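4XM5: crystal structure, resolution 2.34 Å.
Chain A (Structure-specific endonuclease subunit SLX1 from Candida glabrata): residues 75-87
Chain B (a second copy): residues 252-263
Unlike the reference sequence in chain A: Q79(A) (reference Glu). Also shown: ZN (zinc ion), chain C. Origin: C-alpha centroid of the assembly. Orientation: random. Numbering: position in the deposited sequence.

Chain A 75-87: ALQFQHAWQHGYQ
Chain B, residues 252-263: HLACAYRYFMSN

Two helices from two copies of the SLX1 endonuclease subunit meet here, burying 561 Å² between the stretches. The chain A helix enters from earlier in the chain and is regular from A75(A) through Q83(A), with phi/psi near -60/-45. H84(A) leaves that region at -138/11, G85(A) follows at -87/174, and an extended strand begins at Y86(A) (-98/146). In chain B, H252(B) at -58/140 occupies the N-cap position of helix 253-262. The axes approach to 10.2 Å, their N-to-C directions 56° apart (signed crossing angle -56°), so the register advances in the same sense on both chains: CA of H80(A) lies 6.6 Å from CA of A254(B), CA of H84(A) 5.8 Å from CA of R258(B), and CA of G85(A) 7.0 Å from CA of M261(B).

Aromatic packing dominates the centre. Y257(B), chi1 t and chi2 89°, points toward chain A and offers a flat face to H80(A): CB of H80(A) stands 3.7 Å from the ring centroid of Y257(B), 4° off the normal, a nearly ideal CH-pi contact. The imidazole of H80(A) (chi1 m, chi2 165°) is inclined 30° to the phenol ring, centroids 5.2 Å apart, but slid aside so that the rings barely overlap. CB of H84(A) lies at the edge of the Y257(B) ring, 3.8 Å from its CE2. Tyrosine serves here by both ring and hydroxyl, the latter hydrogen-bonded elsewhere in the structure. A second CH-pi contact reverses the roles of the chains: CG of R258(B) sits 4.0 Å from the ring centroid of H84(A) (chi1 m, chi2 -68°), 26° off the normal. The extended aliphatic part of R258(B), t at chi1 through chi3, suits this place, although its guanidinium is not modelled beyond NE.

Small residues lie beside the rings. The OH of Y257(B) reaches within 3.3 Å of CA of A81(A) and 4.2 Å of CA of G85(A). At G85(A) a side chain would meet its own helix: an ideal CB would lie 2.4 Å from O of A81(A). That same O accepts the backbone hydrogen bond from N of G85(A), at 2.5 Å. CB of A254(B), which points sideways, lies 4.3 Å from NE2 of H80(A).

Apolar contact lies toward the N-terminal part of the chain B helix. L253(B) (t, p) brings CD2 to 3.5 Å from CE1 of H80(A), at the edge of that ring, and to 4.1 Å from CD2 of L76(A), also t, p; leucine suits both places because its branched end is wholly apolar.

Polar groups contribute little that is certain: no clear hydrogen bond crosses between the stretches. The poorly ordered Y86(A) (chi1 m, chi2 -15°) places OH 3.1 Å from O of M261(B), while CB of M261(B) (m, m, m) lies 4.1 Å from the carbonyl O of H84(A). Within chain B, OG of S262(B) donates to O of R258(B) at 2.9 Å. Zinc is bound by ND1 of H252(B) at 2.4 Å and SG of C255(B) at 2.5 Å, tying the cap to the first helical turn.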

# COMPACT_ATOMS: atom_id res chain seq x y z
N ALA A 75 -6.54 -0.13 2.63
CA ALA A 75 -7.93 -0.49 2.96
C ALA A 75 -8.92 0.59 2.51
O ALA A 75 -9.96 0.29 1.94
CB ALA A 75 -8.09 -0.74 4.43
N LEU A 76 -8.58 1.85 2.74
CA LEU A 76 -9.38 2.97 2.26
C LEU A 76 -9.63 2.90 0.75
O LEU A 76 -10.76 3.09 0.29
CB LEU A 76 -8.69 4.30 2.60
CG LEU A 76 -9.48 5.56 2.25
CD1 LEU A 76 -10.77 5.64 3.08
CD2 LEU A 76 -8.63 6.81 2.47
N GLN A 77 -8.59 2.62 -0.02
CA GLN A 77 -8.78 2.56 -1.45
C GLN A 77 -9.57 1.35 -1.95
O GLN A 77 -10.28 1.44 -2.96
CB GLN A 77 -7.42 2.63 -2.11
CG GLN A 77 -6.74 3.96 -1.78
CD GLN A 77 -5.57 4.22 -2.64
OE1 GLN A 77 -4.46 3.84 -2.31
NE2 GLN A 77 -5.80 4.87 -3.78
N PHE A 78 -9.46 0.22 -1.25
CA PHE A 78 -10.28 -0.95 -1.52
C PHE A 78 -11.73 -0.52 -1.28
O PHE A 78 -12.60 -0.73 -2.13
CB PHE A 78 -9.89 -2.12 -0.61
CG PHE A 78 -10.48 -3.45 -1.01
CD1 PHE A 78 -11.71 -3.86 -0.51
CD2 PHE A 78 -9.79 -4.30 -1.87
CE1 PHE A 78 -12.24 -5.10 -0.86
CE2 PHE A 78 -10.30 -5.53 -2.24
CZ PHE A 78 -11.53 -5.93 -1.73
N GLN A 79 -11.97 0.12 -0.14
CA GLN A 79 -13.27 0.68 0.19
C GLN A 79 -13.83 1.63 -0.88
O GLN A 79 -14.96 1.46 -1.34
CB GLN A 79 -13.20 1.43 1.51
CG GLN A 79 -14.50 2.02 1.97
CD GLN A 79 -14.27 3.13 2.98
OE1 GLN A 79 -13.64 2.93 4.03
NE2 GLN A 79 -14.75 4.32 2.65
N HIS A 80 -13.04 2.64 -1.26
CA HIS A 80 -13.47 3.55 -2.30
C HIS A 80 -13.86 2.79 -3.56
O HIS A 80 -14.93 3.04 -4.14
CB HIS A 80 -12.38 4.60 -2.65
CG HIS A 80 -12.22 5.68 -1.63
ND1 HIS A 80 -11.12 6.51 -1.60
CD2 HIS A 80 -13.01 6.06 -0.60
CE1 HIS A 80 -11.25 7.36 -0.60
NE2 HIS A 80 -12.39 7.12 0.03
N ALA A 81 -13.00 1.87 -4.00
CA ALA A 81 -13.24 1.18 -5.25
C ALA A 81 -14.50 0.28 -5.12
O ALA A 81 -15.31 0.19 -6.03
CB ALA A 81 -12.04 0.36 -5.65
N TRP A 82 -14.64 -0.36 -3.98
CA TRP A 82 -15.77 -1.24 -3.73
C TRP A 82 -17.06 -0.42 -3.87
O TRP A 82 -17.96 -0.78 -4.61
CB TRP A 82 -15.65 -1.87 -2.33
CG TRP A 82 -16.56 -3.03 -2.08
CD1 TRP A 82 -17.59 -3.47 -2.87
CD2 TRP A 82 -16.52 -3.91 -0.95
NE1 TRP A 82 -18.19 -4.57 -2.30
CE2 TRP A 82 -17.55 -4.86 -1.12
CE3 TRP A 82 -15.71 -3.98 0.20
CZ2 TRP A 82 -17.80 -5.86 -0.18
CZ3 TRP A 82 -15.94 -4.98 1.11
CH2 TRP A 82 -16.98 -5.92 0.92
N GLN A 83 -17.09 0.72 -3.19
CA GLN A 83 -18.25 1.60 -3.19
C GLN A 83 -18.58 2.21 -4.55
O GLN A 83 -19.76 2.29 -4.89
CB GLN A 83 -18.04 2.73 -2.19
CG GLN A 83 -17.97 2.31 -0.76
CD GLN A 83 -17.72 3.48 0.18
OE1 GLN A 83 -16.76 4.24 -0.01
NE2 GLN A 83 -18.57 3.65 1.18
N HIS A 84 -17.57 2.64 -5.30
CA HIS A 84 -17.78 3.44 -6.52
C HIS A 84 -16.89 3.05 -7.70
O HIS A 84 -16.82 3.79 -8.69
CB HIS A 84 -17.52 4.93 -6.24
CG HIS A 84 -18.34 5.49 -5.12
ND1 HIS A 84 -19.71 5.64 -5.21
CD2 HIS A 84 -17.99 5.94 -3.90
CE1 HIS A 84 -20.16 6.16 -4.08
NE2 HIS A 84 -19.14 6.35 -3.27
N GLY A 85 -16.20 1.92 -7.61
CA GLY A 85 -15.35 1.46 -8.69
C GLY A 85 -16.09 0.63 -9.72
O GLY A 85 -17.27 0.32 -9.55
N TYR A 86 -15.38 0.28 -10.78
CA TYR A 86 -15.97 -0.42 -11.91
C TYR A 86 -15.71 -1.92 -11.84
O TYR A 86 -14.65 -2.34 -11.37
CB TYR A 86 -15.42 0.13 -13.23
CG TYR A 86 -15.98 1.48 -13.62
CD1 TYR A 86 -17.13 1.98 -13.02
CD2 TYR A 86 -15.37 2.25 -14.61
CE1 TYR A 86 -17.65 3.21 -13.37
CE2 TYR A 86 -15.88 3.48 -14.97
CZ TYR A 86 -17.02 3.95 -14.35
OH TYR A 86 -17.55 5.18 -14.71
N GLN A 87 -16.67 -2.70 -12.31
CA GLN A 87 -16.47 -4.14 -12.46
C GLN A 87 -15.58 -4.43 -13.66
O GLN A 87 -15.37 -3.57 -14.51
CB GLN A 87 -17.81 -4.87 -12.61
CG GLN A 87 -18.66 -4.89 -11.36
CD GLN A 87 -19.98 -5.61 -11.56
OE1 GLN A 87 -20.95 -5.34 -10.84
NE2 GLN A 87 -20.02 -6.53 -12.51
N HIS B 252 -16.23 16.19 -0.07
CA HIS B 252 -15.97 14.93 0.63
C HIS B 252 -14.96 14.13 -0.18
O HIS B 252 -15.05 14.11 -1.40
CB HIS B 252 -17.24 14.10 0.81
CG HIS B 252 -18.21 14.63 1.83
ND1 HIS B 252 -19.43 15.16 1.49
CD2 HIS B 252 -18.15 14.65 3.18
CE1 HIS B 252 -20.08 15.51 2.59
NE2 HIS B 252 -19.32 15.22 3.63
N LEU B 253 -14.02 13.46 0.49
CA LEU B 253 -13.04 12.64 -0.22
C LEU B 253 -13.73 11.57 -1.07
O LEU B 253 -13.38 11.37 -2.24
CB LEU B 253 -12.05 11.99 0.75
CG LEU B 253 -10.93 11.20 0.06
CD1 LEU B 253 -9.95 12.09 -0.70
CD2 LEU B 253 -10.17 10.31 1.05
N ALA B 254 -14.72 10.89 -0.50
CA ALA B 254 -15.38 9.81 -1.23
C ALA B 254 -16.21 10.36 -2.40
O ALA B 254 -16.34 9.70 -3.43
CB ALA B 254 -16.25 8.98 -0.30
N CYS B 255 -16.75 11.56 -2.26
CA CYS B 255 -17.47 12.19 -3.37
C CYS B 255 -16.56 12.55 -4.53
O CYS B 255 -16.92 12.38 -5.70
CB CYS B 255 -18.17 13.44 -2.90
SG CYS B 255 -19.54 13.03 -1.88
N ALA B 256 -15.37 13.06 -4.21
CA ALA B 256 -14.42 13.44 -5.23
C ALA B 256 -14.05 12.21 -6.02
O ALA B 256 -14.01 12.22 -7.25
CB ALA B 256 -13.18 14.10 -4.62
N TYR B 257 -13.78 11.12 -5.30
CA TYR B 257 -13.38 9.88 -5.92
C TYR B 257 -14.45 9.40 -6.91
O TYR B 257 -14.14 8.93 -8.01
CB TYR B 257 -13.13 8.81 -4.86
CG TYR B 257 -12.90 7.44 -5.45
CD1 TYR B 257 -11.62 7.03 -5.82
CD2 TYR B 257 -13.96 6.56 -5.67
CE1 TYR B 257 -11.40 5.79 -6.37
CE2 TYR B 257 -13.74 5.31 -6.24
CZ TYR B 257 -12.45 4.94 -6.57
OH TYR B 257 -12.19 3.73 -7.13
N ARG B 258 -15.70 9.53 -6.49
CA ARG B 258 -16.83 9.11 -7.29
C ARG B 258 -16.90 9.96 -8.56
O ARG B 258 -17.04 9.43 -9.68
CB ARG B 258 -18.11 9.23 -6.47
CG ARG B 258 -19.36 8.69 -7.13
CD ARG B 258 -20.58 9.06 -6.31
NE ARG B 258 -21.82 8.67 -6.96
N TYR B 259 -16.80 11.27 -8.39
CA TYR B 259 -16.81 12.15 -9.55
C TYR B 259 -15.65 11.79 -10.46
O TYR B 259 -15.84 11.55 -11.65
CB TYR B 259 -16.74 13.62 -9.16
CG TYR B 259 -16.61 14.48 -10.39
CD1 TYR B 259 -17.69 14.66 -11.25
CD2 TYR B 259 -15.40 15.08 -10.72
CE1 TYR B 259 -17.57 15.43 -12.39
CE2 TYR B 259 -15.27 15.86 -11.86
CZ TYR B 259 -16.37 16.02 -12.68
OH TYR B 259 -16.24 16.79 -13.81
N PHE B 260 -14.46 11.73 -9.89
CA PHE B 260 -13.26 11.42 -10.66
C PHE B 260 -13.34 10.10 -11.42
O PHE B 260 -12.80 10.00 -12.53
CB PHE B 260 -12.03 11.43 -9.74
CG PHE B 260 -11.65 12.81 -9.27
CD1 PHE B 260 -11.82 13.90 -10.11
CD2 PHE B 260 -11.14 13.02 -8.00
CE1 PHE B 260 -11.49 15.19 -9.68
CE2 PHE B 260 -10.81 14.30 -7.57
CZ PHE B 260 -10.98 15.38 -8.40
N MET B 261 -14.02 9.10 -10.85
CA MET B 261 -14.15 7.80 -11.52
C MET B 261 -15.23 7.83 -12.57
O MET B 261 -15.37 6.89 -13.35
CB MET B 261 -14.46 6.65 -10.52
CG MET B 261 -13.29 6.19 -9.66
SD MET B 261 -11.74 5.86 -10.53
CE MET B 261 -12.20 4.52 -11.59
N SER B 262 -16.00 8.91 -12.60
CA SER B 262 -17.07 9.07 -13.58
C SER B 262 -16.61 9.77 -14.86
O SER B 262 -16.87 9.29 -15.96
CB SER B 262 -18.24 9.84 -12.98
OG SER B 262 -18.83 9.11 -11.92
N ASN B 263 -15.93 10.90 -14.71
CA ASN B 263 -15.53 11.70 -15.86
C ASN B 263 -14.06 12.14 -15.79
O ASN B 263 -13.14 11.32 -15.90
CB ASN B 263 -16.44 12.92 -15.98
ZN ZN C . -20.23 15.15 -0.79